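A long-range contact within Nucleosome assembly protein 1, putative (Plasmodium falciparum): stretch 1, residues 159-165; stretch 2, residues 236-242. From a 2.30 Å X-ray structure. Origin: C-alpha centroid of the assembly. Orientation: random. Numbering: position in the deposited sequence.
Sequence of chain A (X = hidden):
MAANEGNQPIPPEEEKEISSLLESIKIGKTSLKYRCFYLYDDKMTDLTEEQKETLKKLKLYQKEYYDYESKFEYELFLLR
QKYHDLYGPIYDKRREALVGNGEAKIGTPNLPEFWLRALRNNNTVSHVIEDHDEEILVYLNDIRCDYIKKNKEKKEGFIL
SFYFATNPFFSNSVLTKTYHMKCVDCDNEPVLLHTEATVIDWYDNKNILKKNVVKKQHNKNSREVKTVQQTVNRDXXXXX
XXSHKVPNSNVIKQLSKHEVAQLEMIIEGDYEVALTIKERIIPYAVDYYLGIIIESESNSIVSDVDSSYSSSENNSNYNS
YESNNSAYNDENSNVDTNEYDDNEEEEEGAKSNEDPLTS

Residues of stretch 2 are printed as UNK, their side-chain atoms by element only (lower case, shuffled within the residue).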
# COMPACT_ATOMS: atom_id res chain seq x y z
N ILE A 159 -6.98 -6.08 15.78
CA ILE A 159 -7.80 -5.45 16.79
C ILE A 159 -7.02 -4.41 17.58
O ILE A 159 -5.95 -4.70 18.13
CB ILE A 159 -8.41 -6.52 17.74
CG1 ILE A 159 -9.09 -5.87 18.94
CG2 ILE A 159 -7.35 -7.52 18.15
CD1 ILE A 159 -8.18 -5.67 20.13
N LEU A 160 -7.54 -3.19 17.62
CA LEU A 160 -6.91 -2.09 18.35
C LEU A 160 -7.51 -1.98 19.75
O LEU A 160 -8.72 -1.93 19.90
CB LEU A 160 -7.11 -0.77 17.60
CG LEU A 160 -6.45 -0.63 16.23
CD1 LEU A 160 -6.87 0.70 15.62
CD2 LEU A 160 -4.93 -0.73 16.37
N SER A 161 -6.66 -1.93 20.77
CA SER A 161 -7.15 -1.83 22.14
C SER A 161 -6.68 -0.55 22.82
O SER A 161 -5.51 -0.20 22.75
CB SER A 161 -6.71 -3.04 22.97
OG SER A 161 -7.26 -4.24 22.46
N PHE A 162 -7.62 0.14 23.46
CA PHE A 162 -7.35 1.38 24.17
C PHE A 162 -7.60 1.13 25.66
O PHE A 162 -8.75 0.95 26.09
CB PHE A 162 -8.28 2.47 23.64
CG PHE A 162 -8.09 2.77 22.17
CD1 PHE A 162 -7.41 3.92 21.77
CD2 PHE A 162 -8.55 1.89 21.20
CE1 PHE A 162 -7.19 4.18 20.41
CE2 PHE A 162 -8.34 2.14 19.85
CZ PHE A 162 -7.66 3.29 19.45
N TYR A 163 -6.53 1.10 26.44
CA TYR A 163 -6.62 0.84 27.87
C TYR A 163 -6.77 2.15 28.64
O TYR A 163 -5.96 3.07 28.48
CB TYR A 163 -5.38 0.08 28.34
CG TYR A 163 -5.25 -1.29 27.70
CD1 TYR A 163 -5.59 -2.45 28.40
CD2 TYR A 163 -4.83 -1.42 26.38
CE1 TYR A 163 -5.51 -3.71 27.79
CE2 TYR A 163 -4.75 -2.66 25.77
CZ TYR A 163 -5.09 -3.80 26.47
OH TYR A 163 -5.05 -5.02 25.84
N PHE A 164 -7.79 2.22 29.49
CA PHE A 164 -8.04 3.43 30.26
C PHE A 164 -7.95 3.19 31.76
O PHE A 164 -8.36 2.14 32.26
CB PHE A 164 -9.44 3.97 29.93
CG PHE A 164 -9.57 4.56 28.56
CD1 PHE A 164 -9.38 5.92 28.37
CD2 PHE A 164 -9.89 3.76 27.47
CE1 PHE A 164 -9.53 6.49 27.11
CE2 PHE A 164 -10.04 4.31 26.21
CZ PHE A 164 -9.86 5.68 26.03
N ALA A 165 -7.41 4.17 32.47
CA ALA A 165 -7.33 4.08 33.91
C ALA A 165 -8.74 4.36 34.41
O ALA A 165 -9.58 4.86 33.66
CB ALA A 165 -6.36 5.12 34.46
N UNK A 236 -16.93 13.75 17.92
CA UNK A 236 -16.04 13.29 18.97
C UNK A 236 -15.18 12.13 18.51
O UNK A 236 -15.61 11.31 17.69
o UNK A 236 -16.02 12.10 21.08
c UNK A 236 -16.84 12.84 20.19
N UNK A 237 -13.97 12.05 19.05
CA UNK A 237 -13.07 10.98 18.70
C UNK A 237 -13.71 9.63 19.00
O UNK A 237 -13.51 8.65 18.29
c UNK A 237 -10.89 9.00 20.58
c UNK A 237 -10.29 9.47 18.31
c UNK A 237 -10.96 9.84 19.47
c UNK A 237 -10.16 7.82 20.52
c UNK A 237 -9.56 8.29 18.25
c UNK A 237 -9.50 7.46 19.36
c UNK A 237 -11.78 11.08 19.51
N UNK A 238 -14.49 9.58 20.07
CA UNK A 238 -15.10 8.34 20.49
C UNK A 238 -16.16 7.74 19.56
O UNK A 238 -16.68 6.66 19.81
c UNK A 238 -15.60 8.52 21.93
c UNK A 238 -13.86 7.59 23.50
c UNK A 238 -12.74 7.74 24.34
c UNK A 238 -13.95 9.96 23.18
c UNK A 238 -12.23 9.02 24.60
c UNK A 238 -12.84 10.14 24.01
c UNK A 238 -14.47 8.69 22.91
N UNK A 239 -16.43 8.44 18.46
CA UNK A 239 -17.36 7.94 17.46
C UNK A 239 -16.62 6.83 16.73
O UNK A 239 -17.20 6.07 15.96
c UNK A 239 -17.75 9.05 16.49
n UNK A 239 -18.96 11.23 16.91
c UNK A 239 -20.12 11.65 17.36
n UNK A 239 -20.86 10.60 17.68
c UNK A 239 -20.13 9.46 17.42
c UNK A 239 -18.93 9.85 16.94
N UNK A 240 -15.31 6.75 16.99
CA UNK A 240 -14.45 5.73 16.40
C UNK A 240 -14.94 4.36 16.84
O UNK A 240 -14.85 3.38 16.10
c UNK A 240 -11.45 4.95 15.18
c UNK A 240 -10.19 2.93 15.60
c UNK A 240 -13.01 5.94 16.90
c UNK A 240 -10.78 2.84 16.86
c UNK A 240 -12.04 4.88 16.44
c UNK A 240 -10.53 3.98 14.75
c UNK A 240 -11.69 3.82 17.28
N UNK A 241 -15.45 4.28 18.06
CA UNK A 241 -15.93 3.00 18.57
C UNK A 241 -17.38 2.75 18.16
O UNK A 241 -18.26 2.55 18.99
c UNK A 241 -14.31 3.15 20.51
c UNK A 241 -12.11 2.21 20.83
c UNK A 241 -12.50 4.56 21.25
c UNK A 241 -13.83 4.39 20.90
c UNK A 241 -13.44 2.06 20.48
c UNK A 241 -11.63 3.47 21.21
c UNK A 241 -15.75 2.98 20.09
N UNK A 242 -17.59 2.77 16.85
CA UNK A 242 -18.90 2.54 16.25
C UNK A 242 -18.75 1.38 15.26
O UNK A 242 -17.85 1.40 14.41
c UNK A 242 -19.40 3.80 15.49
o UNK A 242 -19.71 4.84 16.43
c UNK A 242 -20.64 3.48 14.67

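Residues 159-164 of stretch 1 form a strand that sets Leu-160, Phe-162 and Phe-164 on one side, their CA-to-CB bonds pointing toward the other stretch, while Ser-161 between them points away.

Position 236 carries two side-chain atoms, one carbon and then one oxygen, and its side chain stays out of reach of stretch 1. One carbon ending in one oxygen is Ser-236. Its OG accepts a hydrogen bond from the backbone N of position 238 at 3.1 Å, and its backbone O accepts another from the backbone N of 239, also at 3.1 Å. Together these bonds fasten the start of the 3-10 segment.

Position 237 has seven side-chain carbons, one followed by a six-membered ring, with no oxygen to make it a tyrosine. Its CA-to-CB bond points toward stretch 1, and the ring presents its edge to Phe-162. This is Phe-237, whose CZ lies 4.1 Å from Phe-162 CE1.

Position 238 repeats the pattern of one carbon and a ring of six carbons. Its CA-to-CB bond runs sideways, yet the end of the side chain comes nearer and brings the ring edge to Phe-164. It is Phe-238, with CE1 3.9 Å from Phe-164 CZ.

Position 239 has one carbon and then a five-membered ring of three carbons and two nitrogens, the imidazole of His-239. The residue is partly exposed and its ring is out of reach of stretch 1, so it takes no part in this contact.

Position 240 again holds seven carbons, six of them in a ring, and that ring reaches both Leu-160 and Phe-162. It is Phe-240. Its CZ sits 4.0 Å from Leu-160 CD1, which lies near the ring plane, and its CE2 is 3.9 Å from Phe-162 CE2; the Phe-162 and Phe-240 planes meet obliquely at 67°.

Position 241 is another single carbon bearing a six-carbon ring; its CA-to-CB bond points toward stretch 1, and the ring meets Phe-162. As Phe-241 it makes the closest approach of the contact, CZ to Phe-162 CD2 at 3.5 Å. The two planes are almost perpendicular, at 87°, and the edge of Phe-241 is directed at the face of Phe-162.

Position 242 has a carbon carrying one oxygen and one carbon, the branched side chain of Thr-242. It is out of reach of stretch 1; its OG1 instead donates to His-239 O at 2.8 Å, tying the chain back onto the turn.

The contact works by apolar packing alone, without a hydrogen bond between the stretches. Phe-162 is the hub: it touches three phenylalanines and has the largest area covered by the other stretch, while Leu-160 and Phe-164 each add one partner. The nearest CA atoms, those of Leu-160 and Phe-241, are still 10.4 Å apart, so long aromatic side chains span the gap. The rule to read here is that a tight turn can gather four rings against one strand side, while its polar residues serve the turn or remain outside the contact.

Stretch 2, residues 236-242: SFFHFFT
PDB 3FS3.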